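PDB 3K94: thiamin pyrophosphokinase from Geobacillus thermodenitrificans, which probably catalyses the ATP-dependent transfer of a pyrophosphate group to thiamin, giving thiamin diphosphate. Local coordinates for residues B[45-50]-B[67-72]; B[100-105]-B[126-131]; B[141-146]-B[195-200]; B[150-155]-B[206-211]. One frame throughout, in Å; residues are numbered along the deposited sequence.

Contact 1. Residues B[45-50]-B[67-72]; sequences VRAFGD and PDLDVW
The guanidinium of Arg46 overlaps the NE1 corner of the Trp72 indole, NE1 lying over one of its faces, the two planes only 16° apart. NH1 is 3.2 Å from Trp72 CE2. It also lies beside NE1, but both nitrogens are donors, so their closeness is packing of two nearly parallel flat groups and not a hydrogen bond. The guanidinium also meets Asp70 over a face, OD2 standing 3.3 Å from Arg46 NH2. That oxygen sits well out of the guanidinium plane, and the salt bridge is one of charges alone. Asp70 instead takes the indole N-H, Trp72 NE1 giving Asp70 OD2 a bond of 2.9 Å from above the carboxylate plane, which steadies both partners beside the arginine. Arg46 suits its place because its methylenes pack against the indole, CG lying 3.8 Å from Trp72 CD1, and the chain bends at chi3 (-74°), which sets NE. An alanine here would probably leave the Asp70 carboxylate without its positive mate and strip the indole of a flat neighbour. Beside them the Phe48 ring packs CD2 3.6 Å from Trp72 CB and rests on Ile83 and Ala84 of helix 80-88. On the other face small Ala47 packs beside Val71 CG2, and Leu69 CD1 also reaches it. Backbone bonds run Ala47 N to Asp70 O, Trp72 N to Ala47 O (2.7 Å) and Gly49 N to Trp72 O. The parallel pairing of strands 46-48 and 71-72, joined through helix 56-65, is that of a beta-alpha-beta unit at the edge of the catalytic domain's sheet.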
loop_
_atom_site.group_PDB
_atom_site.type_symbol
_atom_site.label_atom_id
_atom_site.label_comp_id
_atom_site.label_asym_id
_atom_site.label_seq_id
_atom_site.Cartn_x
_atom_site.Cartn_y
_atom_site.Cartn_z
ATOM N N VAL B 45 -17.600 14.487 -15.408
ATOM C CA VAL B 45 -17.575 14.860 -16.809
ATOM C C VAL B 45 -17.515 13.574 -17.615
ATOM O O VAL B 45 -17.791 13.545 -18.819
ATOM C CB VAL B 45 -16.391 15.765 -17.117
ATOM C CG1 VAL B 45 -16.511 17.063 -16.303
ATOM C CG2 VAL B 45 -15.097 15.045 -16.806
ATOM N N ARG B 46 -17.200 12.496 -16.912
ATOM C CA ARG B 46 -16.983 11.206 -17.537
ATOM C C ARG B 46 -16.993 10.130 -16.455
ATOM O O ARG B 46 -16.607 10.399 -15.327
ATOM C CB ARG B 46 -15.638 11.229 -18.255
ATOM C CG ARG B 46 -15.392 10.062 -19.152
ATOM C CD ARG B 46 -14.322 10.412 -20.164
ATOM N NE ARG B 46 -14.826 11.306 -21.201
ATOM C CZ ARG B 46 -14.799 11.030 -22.503
ATOM N NH1 ARG B 46 -14.284 9.883 -22.937
ATOM N NH2 ARG B 46 -15.278 11.906 -23.376
ATOM N N ALA B 47 -17.471 8.932 -16.785
ATOM C CA ALA B 47 -17.373 7.788 -15.879
ATOM C C ALA B 47 -16.858 6.546 -16.610
ATOM O O ALA B 47 -17.048 6.393 -17.814
ATOM C CB ALA B 47 -18.714 7.494 -15.217
ATOM N N PHE B 48 -16.201 5.663 -15.872
ATOM C CA PHE B 48 -15.605 4.463 -16.446
ATOM C C PHE B 48 -15.940 3.261 -15.584
ATOM O O PHE B 48 -15.768 3.301 -14.368
ATOM C CB PHE B 48 -14.089 4.594 -16.485
ATOM C CG PHE B 48 -13.595 5.694 -17.363
ATOM C CD1 PHE B 48 -13.484 6.986 -16.883
ATOM C CD2 PHE B 48 -13.204 5.431 -18.666
ATOM C CE1 PHE B 48 -13.005 8.000 -17.690
ATOM C CE2 PHE B 48 -12.717 6.440 -19.475
ATOM C CZ PHE B 48 -12.622 7.729 -18.990
ATOM N N GLY B 49 -16.390 2.190 -16.221
ATOM C CA GLY B 49 -16.800 0.996 -15.506
ATOM C C GLY B 49 -18.130 0.465 -16.006
ATOM O O GLY B 49 -18.780 1.077 -16.867
ATOM N N ASP B 50 -18.522 -0.686 -15.472
ATOM C CA ASP B 50 -19.805 -1.301 -15.771
ATOM C C ASP B 50 -20.776 -0.993 -14.652
ATOM O O ASP B 50 -20.368 -0.767 -13.512
ATOM C CB ASP B 50 -19.666 -2.821 -15.884
ATOM C CG ASP B 50 -18.967 -3.252 -17.155
ATOM O OD1 ASP B 50 -18.974 -2.485 -18.147
ATOM O OD2 ASP B 50 -18.413 -4.367 -17.159
ATOM N N PRO B 67 -29.267 11.411 -16.674
ATOM C CA PRO B 67 -29.702 10.509 -17.750
ATOM C C PRO B 67 -28.727 10.502 -18.918
ATOM O O PRO B 67 -28.598 9.495 -19.603
ATOM C CB PRO B 67 -31.050 11.096 -18.186
ATOM C CG PRO B 67 -31.544 11.834 -16.998
ATOM C CD PRO B 67 -30.311 12.380 -16.303
ATOM N N ASP B 68 -28.034 11.613 -19.123
ATOM C CA ASP B 68 -27.136 11.752 -20.257
ATOM C C ASP B 68 -25.673 11.491 -19.910
ATOM O O ASP B 68 -24.781 11.864 -20.671
ATOM C CB ASP B 68 -27.276 13.158 -20.857
ATOM C CG ASP B 68 -27.003 14.262 -19.835
ATOM O OD1 ASP B 68 -26.695 15.402 -20.257
ATOM O OD2 ASP B 68 -27.093 13.990 -18.612
ATOM N N LEU B 69 -25.411 10.866 -18.766
ATOM C CA LEU B 69 -24.025 10.679 -18.339
ATOM C C LEU B 69 -23.240 9.948 -19.432
ATOM O O LEU B 69 -23.748 9.021 -20.046
ATOM C CB LEU B 69 -23.962 9.893 -17.033
ATOM C CG LEU B 69 -22.850 10.232 -16.031
ATOM C CD1 LEU B 69 -22.626 9.064 -15.102
ATOM C CD2 LEU B 69 -21.557 10.606 -16.724
ATOM N N ASP B 70 -22.013 10.382 -19.690
ATOM C CA ASP B 70 -21.144 9.677 -20.618
ATOM C C ASP B 70 -20.369 8.592 -19.861
ATOM O O ASP B 70 -19.402 8.888 -19.163
ATOM C CB ASP B 70 -20.174 10.652 -21.295
ATOM C CG ASP B 70 -19.326 9.984 -22.369
ATOM O OD1 ASP B 70 -19.780 8.961 -22.918
ATOM O OD2 ASP B 70 -18.213 10.475 -22.664
ATOM N N VAL B 71 -20.808 7.342 -19.986
ATOM C CA VAL B 71 -20.139 6.236 -19.314
ATOM C C VAL B 71 -19.334 5.416 -20.310
ATOM O O VAL B 71 -19.803 5.126 -21.412
ATOM C CB VAL B 71 -21.135 5.306 -18.606
ATOM C CG1 VAL B 71 -20.388 4.198 -17.901
ATOM C CG2 VAL B 71 -21.968 6.086 -17.611
ATOM N N TRP B 72 -18.117 5.055 -19.925
ATOM C CA TRP B 72 -17.278 4.201 -20.758
ATOM C C TRP B 72 -17.131 2.827 -20.124
ATOM O O TRP B 72 -16.764 2.707 -18.955
ATOM C CB TRP B 72 -15.924 4.857 -21.021
ATOM C CG TRP B 72 -16.081 6.062 -21.877
ATOM C CD1 TRP B 72 -16.496 7.303 -21.482
ATOM C CD2 TRP B 72 -15.879 6.136 -23.292
ATOM N NE1 TRP B 72 -16.545 8.150 -22.561
ATOM C CE2 TRP B 72 -16.173 7.459 -23.686
ATOM C CE3 TRP B 72 -15.474 5.215 -24.263
ATOM C CZ2 TRP B 72 -16.070 7.883 -25.009
ATOM C CZ3 TRP B 72 -15.370 5.637 -25.574
ATOM C CH2 TRP B 72 -15.668 6.960 -25.936
#

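Contact 2. Residues B[100-105]-B[126-131]; sequences GATGGR and IVDRQN
Thr102 OG1 donates to Asp128 OD2 across 2.7 Å, using the oxygen's anti lone pair, with the two side chains at about a right angle. Threonine fits because its second branch is apolar: Thr102 CG2 meets Ile126 CG2, 3.8 Å away, while Leu109 of helix 106-118 also touches the threonine. Close by, two waters bridge the backbones. One accepts from Gly100 N, the other from Ala101 N, and both donate to Val127 O, each at 2.8 Å, so a single carbonyl takes both N-H groups of the loop after strand 97-99 through water.

A second shell fixes the aspartate. Its CG sits between the backbone N and the carbonyl carbon (chi1 77°), and OD1 faces the turn that follows. There Gln130 N reaches Asp128 OD1 from above the carboxylate plane at 2.9 Å, closing an Asx turn. Asn131 ND2 comes to the syn lone pair of the same oxygen, nearly straight at 170°. Asn131 is itself held by the second subunit, its OD1 accepting from Leu106 N and its ND2 donating to Gly104 O there. With at least three donors on its two oxygens, the buried Asp128 carboxylate is consistent with an ionised group whose charge is spread into the turn and the threonine hydroxyl.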
loop_
_atom_site.group_PDB
_atom_site.type_symbol
_atom_site.label_atom_id
_atom_site.label_comp_id
_atom_site.label_asym_id
_atom_site.label_seq_id
_atom_site.Cartn_x
_atom_site.Cartn_y
_atom_site.Cartn_z
ATOM N N GLY B 100 -10.193 7.131 -3.748
ATOM C CA GLY B 100 -10.779 5.804 -3.708
ATOM C C GLY B 100 -9.886 4.752 -4.357
ATOM O O GLY B 100 -10.367 3.739 -4.859
ATOM N N ALA B 101 -8.583 4.984 -4.345
ATOM C CA ALA B 101 -7.658 4.054 -4.977
ATOM C C ALA B 101 -6.841 3.242 -3.950
ATOM O O ALA B 101 -5.937 2.505 -4.326
ATOM C CB ALA B 101 -6.735 4.799 -5.952
ATOM N N THR B 102 -7.170 3.381 -2.664
ATOM C CA THR B 102 -6.470 2.670 -1.606
ATOM C C THR B 102 -7.427 1.824 -0.772
ATOM O O THR B 102 -8.650 1.982 -0.845
ATOM C CB THR B 102 -5.721 3.630 -0.633
ATOM O OG1 THR B 102 -6.668 4.429 0.089
ATOM C CG2 THR B 102 -4.735 4.522 -1.368
ATOM N N GLY B 103 -6.860 0.938 0.037
ATOM C CA GLY B 103 -7.653 0.120 0.941
ATOM C C GLY B 103 -8.182 -1.172 0.332
ATOM O O GLY B 103 -8.170 -1.345 -0.889
ATOM N N GLY B 104 -8.640 -2.085 1.190
ATOM C CA GLY B 104 -9.240 -3.324 0.727
ATOM C C GLY B 104 -8.209 -4.291 0.175
ATOM O O GLY B 104 -7.232 -4.600 0.837
ATOM N N ARG B 105 -8.427 -4.782 -1.040
ATOM C CA ARG B 105 -7.478 -5.699 -1.653
ATOM C C ARG B 105 -6.221 -4.933 -2.040
ATOM O O ARG B 105 -6.281 -3.964 -2.785
ATOM C CB ARG B 105 -8.100 -6.414 -2.858
ATOM C CG ARG B 105 -9.063 -7.527 -2.451
ATOM C CD ARG B 105 -9.770 -8.158 -3.667
ATOM N NE ARG B 105 -8.832 -8.542 -4.725
ATOM C CZ ARG B 105 -9.175 -8.663 -6.006
ATOM N NH1 ARG B 105 -10.430 -8.429 -6.370
ATOM N NH2 ARG B 105 -8.270 -9.009 -6.920
ATOM N N ILE B 126 -1.866 9.875 -5.792
ATOM C CA ILE B 126 -2.879 9.071 -5.130
ATOM C C ILE B 126 -3.173 9.721 -3.779
ATOM O O ILE B 126 -2.251 10.023 -2.999
ATOM C CB ILE B 126 -2.397 7.618 -4.933
ATOM C CG1 ILE B 126 -2.352 6.895 -6.284
ATOM C CG2 ILE B 126 -3.296 6.887 -3.944
ATOM C CD1 ILE B 126 -1.755 5.486 -6.222
ATOM N N VAL B 127 -4.446 9.941 -3.489
ATOM C CA VAL B 127 -4.824 10.636 -2.266
ATOM C C VAL B 127 -5.895 9.893 -1.485
ATOM O O VAL B 127 -6.898 9.455 -2.056
ATOM C CB VAL B 127 -5.422 12.015 -2.600
ATOM C CG1 VAL B 127 -5.805 12.751 -1.308
ATOM C CG2 VAL B 127 -4.456 12.814 -3.474
ATOM N N ASP B 128 -5.680 9.739 -0.182
ATOM C CA ASP B 128 -6.750 9.280 0.705
ATOM C C ASP B 128 -6.787 10.120 1.984
ATOM O O ASP B 128 -6.063 11.104 2.096
ATOM C CB ASP B 128 -6.745 7.745 0.916
ATOM C CG ASP B 128 -5.654 7.253 1.885
ATOM O OD1 ASP B 128 -4.982 8.074 2.542
ATOM O OD2 ASP B 128 -5.486 6.015 1.988
ATOM N N ARG B 129 -7.650 9.781 2.929
ATOM C CA ARG B 129 -7.787 10.637 4.111
ATOM C C ARG B 129 -6.481 10.885 4.865
ATOM O O ARG B 129 -6.414 11.803 5.674
ATOM C CB ARG B 129 -8.814 10.061 5.087
ATOM C CG ARG B 129 -8.476 8.665 5.560
ATOM C CD ARG B 129 -9.531 8.129 6.504
ATOM N NE ARG B 129 -9.174 6.801 6.988
ATOM C CZ ARG B 129 -9.843 6.160 7.931
ATOM N NH1 ARG B 129 -10.901 6.735 8.482
ATOM N NH2 ARG B 129 -9.456 4.958 8.324
ATOM N N GLN B 130 -5.451 10.077 4.608
ATOM C CA GLN B 130 -4.240 10.104 5.433
ATOM C C GLN B 130 -2.941 10.201 4.650
ATOM O O GLN B 130 -1.851 10.212 5.257
ATOM C CB GLN B 130 -4.139 8.811 6.260
ATOM C CG GLN B 130 -4.857 8.823 7.552
ATOM C CD GLN B 130 -4.603 7.545 8.342
ATOM O OE1 GLN B 130 -5.338 6.571 8.208
ATOM N NE2 GLN B 130 -3.556 7.548 9.165
ATOM N N ASN B 131 -3.036 10.227 3.321
ATOM C CA ASN B 131 -1.847 10.101 2.486
ATOM C C ASN B 131 -1.943 10.851 1.182
ATOM O O ASN B 131 -3.018 11.000 0.625
ATOM C CB ASN B 131 -1.621 8.639 2.105
ATOM C CG ASN B 131 -1.463 7.726 3.310
ATOM O OD1 ASN B 131 -0.351 7.497 3.777
ATOM N ND2 ASN B 131 -2.574 7.186 3.801
HETATM O O HOH W 1 -9.330 8.260 -1.385
HETATM O O HOH W 2 -6.805 7.118 -3.600
#

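Contact 3. Residues B[141-146]-B[195-200]; sequences YTVMYD and GTFSFS
One face of the Phe197 ring takes Tyr141 CB, 3.5 Å above the plane and shifted toward the rim, a CH-pi contact; at the ring's edge, in plane, Val143 CG2 lies 3.5 Å from Phe197 CD1. These residues share one face of the three-stranded antiparallel sheet of the vitamin B1 binding domain, where strand 194-199 runs between strands 139-144 and 165-167. The phenol ring itself meets Phe197 with the planes 26° apart but offset, with little of one ring above the other, Tyr141 CD2 reaching Phe197 CE2 at 3.6 Å. Beyond it, Tyr141 CE2 touches Phe199 CE1. Phe197 CG stands between the backbone N and the carbonyl carbon (chi1 62°), on the side from which the ring reaches Tyr141.

Large apolar groups suit this face, since it is the one turned toward the ten-stranded sheet: Phe197 also packs on His136, Tyr154 and Met206. Tyrosine adds a polar end, its OH hydrogen-bonded with Leu137 O. Gly195 pairs with Val143 and puts no side chain on that face; a CB would stand near Val143 O. On the opposite face Thr142 and Thr196, beta-branched residues at home in a strand, form a non-hydrogen-bonded pair, and Thr196 OG1 bonds Thr167 OG1 on the next strand. Four backbone bonds join Tyr141 with Phe197 and Val143 with Gly195. In one of them Val143 N meets Gly195 O at 2.8 Å from above the carbonyl plane.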
loop_
_atom_site.group_PDB
_atom_site.type_symbol
_atom_site.label_atom_id
_atom_site.label_comp_id
_atom_site.label_asym_id
_atom_site.label_seq_id
_atom_site.Cartn_x
_atom_site.Cartn_y
_atom_site.Cartn_z
ATOM N N TYR B 141 12.099 19.234 -7.079
ATOM C CA TYR B 141 10.674 19.332 -6.810
ATOM C C TYR B 141 10.456 20.105 -5.541
ATOM O O TYR B 141 11.274 20.037 -4.629
ATOM C CB TYR B 141 10.070 17.931 -6.675
ATOM C CG TYR B 141 10.234 17.099 -7.924
ATOM C CD1 TYR B 141 9.325 17.214 -8.977
ATOM C CD2 TYR B 141 11.304 16.218 -8.064
ATOM C CE1 TYR B 141 9.476 16.469 -10.131
ATOM C CE2 TYR B 141 11.464 15.465 -9.215
ATOM C CZ TYR B 141 10.547 15.602 -10.246
ATOM O OH TYR B 141 10.690 14.860 -11.395
ATOM N N THR B 142 9.352 20.833 -5.465
ATOM C CA THR B 142 9.028 21.560 -4.246
ATOM C C THR B 142 8.170 20.721 -3.325
ATOM O O THR B 142 7.497 19.779 -3.754
ATOM C CB THR B 142 8.259 22.879 -4.528
ATOM O OG1 THR B 142 7.010 22.573 -5.158
ATOM C CG2 THR B 142 9.071 23.796 -5.423
ATOM N N VAL B 143 8.201 21.083 -2.050
ATOM C CA VAL B 143 7.324 20.513 -1.057
ATOM C C VAL B 143 6.874 21.719 -0.241
ATOM O O VAL B 143 7.706 22.473 0.248
ATOM C CB VAL B 143 8.106 19.512 -0.163
ATOM C CG1 VAL B 143 7.248 19.010 0.973
ATOM C CG2 VAL B 143 8.623 18.356 -0.994
HETATM N N MSE B 144 5.570 21.920 -0.104
HETATM C CA MSE B 144 5.070 23.093 0.600
HETATM C C MSE B 144 4.426 22.678 1.903
HETATM O O MSE B 144 3.790 21.634 1.973
HETATM C CB MSE B 144 4.050 23.858 -0.258
HETATM C CG MSE B 144 4.498 24.111 -1.697
HETATM SE SE MSE B 144 6.134 25.191 -1.860
HETATM C CE MSE B 144 5.527 26.772 -0.910
ATOM N N TYR B 145 4.589 23.494 2.940
ATOM C CA TYR B 145 3.949 23.188 4.206
ATOM C C TYR B 145 2.480 22.867 3.968
ATOM O O TYR B 145 1.801 23.566 3.222
ATOM C CB TYR B 145 4.065 24.328 5.212
ATOM C CG TYR B 145 3.226 24.049 6.428
ATOM C CD1 TYR B 145 3.661 23.159 7.392
ATOM C CD2 TYR B 145 1.973 24.633 6.590
ATOM C CE1 TYR B 145 2.898 22.874 8.501
ATOM C CE2 TYR B 145 1.190 24.348 7.706
ATOM C CZ TYR B 145 1.666 23.466 8.657
ATOM O OH TYR B 145 0.918 23.165 9.774
ATOM N N ASP B 146 1.996 21.794 4.591
ATOM C CA ASP B 146 0.595 21.399 4.441
ATOM C C ASP B 146 0.064 20.831 5.750
ATOM O O ASP B 146 0.573 19.827 6.263
ATOM C CB ASP B 146 0.437 20.376 3.316
ATOM C CG ASP B 146 -1.017 20.086 2.988
ATOM O OD1 ASP B 146 -1.872 20.200 3.898
ATOM O OD2 ASP B 146 -1.295 19.736 1.816
ATOM N N GLY B 195 10.229 23.561 1.029
ATOM C CA GLY B 195 11.497 22.883 0.837
ATOM C C GLY B 195 11.566 22.241 -0.529
ATOM O O GLY B 195 10.627 22.351 -1.314
ATOM N N THR B 196 12.681 21.578 -0.811
ATOM C CA THR B 196 12.848 20.866 -2.067
ATOM C C THR B 196 13.425 19.471 -1.843
ATOM O O THR B 196 14.068 19.208 -0.815
ATOM C CB THR B 196 13.810 21.623 -3.002
ATOM O OG1 THR B 196 15.046 21.846 -2.325
ATOM C CG2 THR B 196 13.235 22.972 -3.395
ATOM N N PHE B 197 13.173 18.579 -2.796
ATOM C CA PHE B 197 13.967 17.368 -2.943
ATOM C C PHE B 197 14.431 17.292 -4.377
ATOM O O PHE B 197 13.732 17.749 -5.268
ATOM C CB PHE B 197 13.229 16.083 -2.497
ATOM C CG PHE B 197 11.974 15.750 -3.284
ATOM C CD1 PHE B 197 10.767 16.369 -2.989
ATOM C CD2 PHE B 197 11.991 14.762 -4.265
ATOM C CE1 PHE B 197 9.596 16.048 -3.689
ATOM C CE2 PHE B 197 10.823 14.418 -4.982
ATOM C CZ PHE B 197 9.623 15.070 -4.689
ATOM N N SER B 198 15.618 16.746 -4.602
ATOM C CA SER B 198 16.113 16.607 -5.962
ATOM C C SER B 198 17.011 15.399 -6.057
ATOM O O SER B 198 17.582 14.958 -5.063
ATOM C CB SER B 198 16.869 17.869 -6.410
ATOM O OG SER B 198 18.094 18.027 -5.702
ATOM N N PHE B 199 17.139 14.865 -7.260
ATOM C CA PHE B 199 18.017 13.737 -7.503
ATOM C C PHE B 199 18.331 13.725 -8.980
ATOM O O PHE B 199 17.553 14.240 -9.776
ATOM C CB PHE B 199 17.391 12.407 -7.034
ATOM C CG PHE B 199 16.024 12.113 -7.619
ATOM C CD1 PHE B 199 14.885 12.722 -7.102
ATOM C CD2 PHE B 199 15.876 11.206 -8.664
ATOM C CE1 PHE B 199 13.623 12.452 -7.630
ATOM C CE2 PHE B 199 14.609 10.915 -9.196
ATOM C CZ PHE B 199 13.480 11.541 -8.681
ATOM N N SER B 200 19.468 13.140 -9.346
ATOM C CA SER B 200 19.938 13.221 -10.728
ATOM C C SER B 200 19.699 11.936 -11.505
ATOM O O SER B 200 19.704 11.938 -12.730
ATOM C CB SER B 200 21.432 13.558 -10.760
ATOM O OG SER B 200 22.185 12.454 -10.296
#

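Contact 4. Residues B[150-155]-B[206-211]; sequences CYVSYI and MIRSSD
Tyr151 and Asp211 cross at about a right angle just where a classic beta bulge, Cys150 and Tyr151 both facing Ser209, ends the antiparallel pairing of strands 151-156 and 204-209. The Tyr151 OH donates a hydrogen bond to Asp211 OD1 at 2.6 Å; that oxygen lies in the plane of the ring at its edge, although the carboxylate is turned 71° from it. Cys150 CB sits over the ring's centre, and the disulfide of Cys150 with Cys214 fixes this end of the strand. Arg105 of the second subunit makes a cation-pi contact with the ring and a salt bridge to Asp211 OD2, so the pair forms part of the dimer interface. A phenylalanine here would probably leave Asp211 OD1 without its phenol donor, though Cys214 N would still reach it.

On the opposite face Tyr154 and Met206, a selenomethionine, lie side by side and point the same way. Met206 CG is 3.6 Å from Tyr154 CE1, and SE comes obliquely to the ring in a Met-aromatic contact. Tyr154 OH, 3.5 Å from Met206 SE, is buried without a hydrogen-bond partner in the model. Val152 CG1 also meets SE. A long chain suits this place: CG is anti to the backbone N (chi1 178°) and chi2 is also extended, laying CG and SE beside the ring. Small serines serve the Tyr151 face. Ser209 OG bonds Asp107 of the second subunit, and a water donates to Ile207 O and to Ser209 OG, each at 2.8 Å, and lies 3.0 Å from Ser153 OG.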
loop_
_atom_site.group_PDB
_atom_site.type_symbol
_atom_site.label_atom_id
_atom_site.label_comp_id
_atom_site.label_asym_id
_atom_site.label_seq_id
_atom_site.Cartn_x
_atom_site.Cartn_y
_atom_site.Cartn_z
ATOM N N CYS B 150 2.004 15.544 8.448
ATOM C CA CYS B 150 3.156 15.767 9.318
ATOM C C CYS B 150 4.380 14.995 8.844
ATOM O O CYS B 150 5.512 15.404 9.066
ATOM C CB CYS B 150 2.835 15.343 10.758
ATOM S SG CYS B 150 1.468 16.253 11.499
ATOM N N TYR B 151 4.154 13.861 8.201
ATOM C CA TYR B 151 5.257 12.969 7.893
ATOM C C TYR B 151 5.581 12.944 6.407
ATOM O O TYR B 151 4.687 13.062 5.568
ATOM C CB TYR B 151 4.929 11.574 8.389
ATOM C CG TYR B 151 4.245 11.573 9.744
ATOM C CD1 TYR B 151 4.911 12.001 10.892
ATOM C CD2 TYR B 151 2.936 11.140 9.872
ATOM C CE1 TYR B 151 4.277 11.998 12.137
ATOM C CE2 TYR B 151 2.302 11.126 11.104
ATOM C CZ TYR B 151 2.971 11.552 12.228
ATOM O OH TYR B 151 2.313 11.537 13.433
ATOM N N VAL B 152 6.865 12.802 6.093
ATOM C CA VAL B 152 7.321 12.631 4.718
ATOM C C VAL B 152 8.245 11.419 4.641
ATOM O O VAL B 152 9.149 11.260 5.464
ATOM C CB VAL B 152 8.058 13.883 4.189
ATOM C CG1 VAL B 152 8.394 13.729 2.701
ATOM C CG2 VAL B 152 7.214 15.127 4.408
ATOM N N SER B 153 8.018 10.557 3.658
ATOM C CA SER B 153 8.886 9.402 3.468
ATOM C C SER B 153 9.304 9.309 2.016
ATOM O O SER B 153 8.504 9.581 1.106
ATOM C CB SER B 153 8.188 8.110 3.892
ATOM O OG SER B 153 7.638 8.256 5.182
ATOM N N TYR B 154 10.566 8.953 1.806
ATOM C CA TYR B 154 11.083 8.729 0.468
ATOM C C TYR B 154 11.518 7.288 0.338
ATOM O O TYR B 154 12.244 6.768 1.197
ATOM C CB TYR B 154 12.256 9.658 0.175
ATOM C CG TYR B 154 11.840 11.100 0.119
ATOM C CD1 TYR B 154 11.216 11.612 -1.006
ATOM C CD2 TYR B 154 12.057 11.952 1.198
ATOM C CE1 TYR B 154 10.822 12.932 -1.061
ATOM C CE2 TYR B 154 11.675 13.268 1.150
ATOM C CZ TYR B 154 11.049 13.756 0.020
ATOM O OH TYR B 154 10.653 15.074 -0.033
ATOM N N ILE B 155 11.057 6.651 -0.733
ATOM C CA ILE B 155 11.407 5.274 -1.027
ATOM C C ILE B 155 11.892 5.154 -2.462
ATOM O O ILE B 155 11.194 5.565 -3.385
ATOM C CB ILE B 155 10.214 4.340 -0.809
ATOM C CG1 ILE B 155 9.780 4.393 0.649
ATOM C CG2 ILE B 155 10.575 2.905 -1.196
ATOM C CD1 ILE B 155 8.545 3.574 0.953
HETATM N N MSE B 206 7.575 9.409 -3.165
HETATM C CA MSE B 206 7.338 10.186 -1.953
HETATM C C MSE B 206 5.958 9.925 -1.371
HETATM O O MSE B 206 4.968 9.936 -2.087
HETATM C CB MSE B 206 7.503 11.689 -2.186
HETATM C CG MSE B 206 7.201 12.505 -0.919
HETATM SE SE MSE B 206 7.421 14.463 -1.086
HETATM C CE MSE B 206 6.222 14.806 -2.611
ATOM N N ILE B 207 5.903 9.686 -0.066
ATOM C CA ILE B 207 4.626 9.634 0.625
ATOM C C ILE B 207 4.589 10.672 1.740
ATOM O O ILE B 207 5.465 10.698 2.599
ATOM C CB ILE B 207 4.336 8.234 1.188
ATOM C CG1 ILE B 207 4.230 7.219 0.045
ATOM C CG2 ILE B 207 3.042 8.260 2.006
ATOM C CD1 ILE B 207 4.349 5.755 0.493
ATOM N N ARG B 208 3.596 11.555 1.690
ATOM C CA ARG B 208 3.345 12.488 2.780
ATOM C C ARG B 208 2.110 11.985 3.474
ATOM O O ARG B 208 1.105 11.696 2.831
ATOM C CB ARG B 208 3.126 13.921 2.273
ATOM C CG ARG B 208 4.294 14.504 1.492
ATOM C CD ARG B 208 3.992 15.930 1.018
ATOM N NE ARG B 208 4.053 16.892 2.118
ATOM C CZ ARG B 208 3.870 18.210 2.001
ATOM N NH1 ARG B 208 3.607 18.770 0.823
ATOM N NH2 ARG B 208 3.941 18.972 3.081
ATOM N N SER B 209 2.172 11.850 4.786
ATOM C CA SER B 209 1.062 11.246 5.482
ATOM C C SER B 209 0.749 11.937 6.798
ATOM O O SER B 209 1.475 12.824 7.239
ATOM C CB SER B 209 1.338 9.758 5.721
ATOM O OG SER B 209 2.550 9.555 6.434
ATOM N N SER B 210 -0.336 11.500 7.418
ATOM C CA SER B 210 -0.745 11.989 8.717
ATOM C C SER B 210 -1.313 10.812 9.506
ATOM O O SER B 210 -1.561 9.753 8.944
ATOM C CB SER B 210 -1.812 13.068 8.551
ATOM O OG SER B 210 -2.693 13.064 9.651
ATOM N N ASP B 211 -1.494 10.991 10.807
ATOM C CA ASP B 211 -2.262 10.038 11.614
ATOM C C ASP B 211 -2.977 10.800 12.737
ATOM O O ASP B 211 -2.869 12.024 12.811
ATOM C CB ASP B 211 -1.380 8.894 12.155
ATOM C CG ASP B 211 -0.114 9.393 12.855
ATOM O OD1 ASP B 211 -0.082 10.565 13.298
ATOM O OD2 ASP B 211 0.853 8.598 12.967
HETATM O O HOH W 3 5.018 9.725 5.179
#

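From the N terminus, contact 1 closes first, round helix 56-65, at one edge of the large mixed sheet. Contact 2 follows in series, enclosing helix 106-118 near the middle of that sheet, where its parallel half gives way to antiparallel strands. Contacts 3 and 4 come last and cross: segment 150-155 lies inside the loop closed by contact 3, and its partner 206-211 beyond it. Contact 3 pairs strands of the small sheet and contact 4 of the large one, and Phe197 meets Tyr154 and Met206 between the sheets. Contacts 2 and 4 touch through Gln130 and Ser210, tying the turn after strand 125-128 to the end of strand 204-209, and both reach the second subunit.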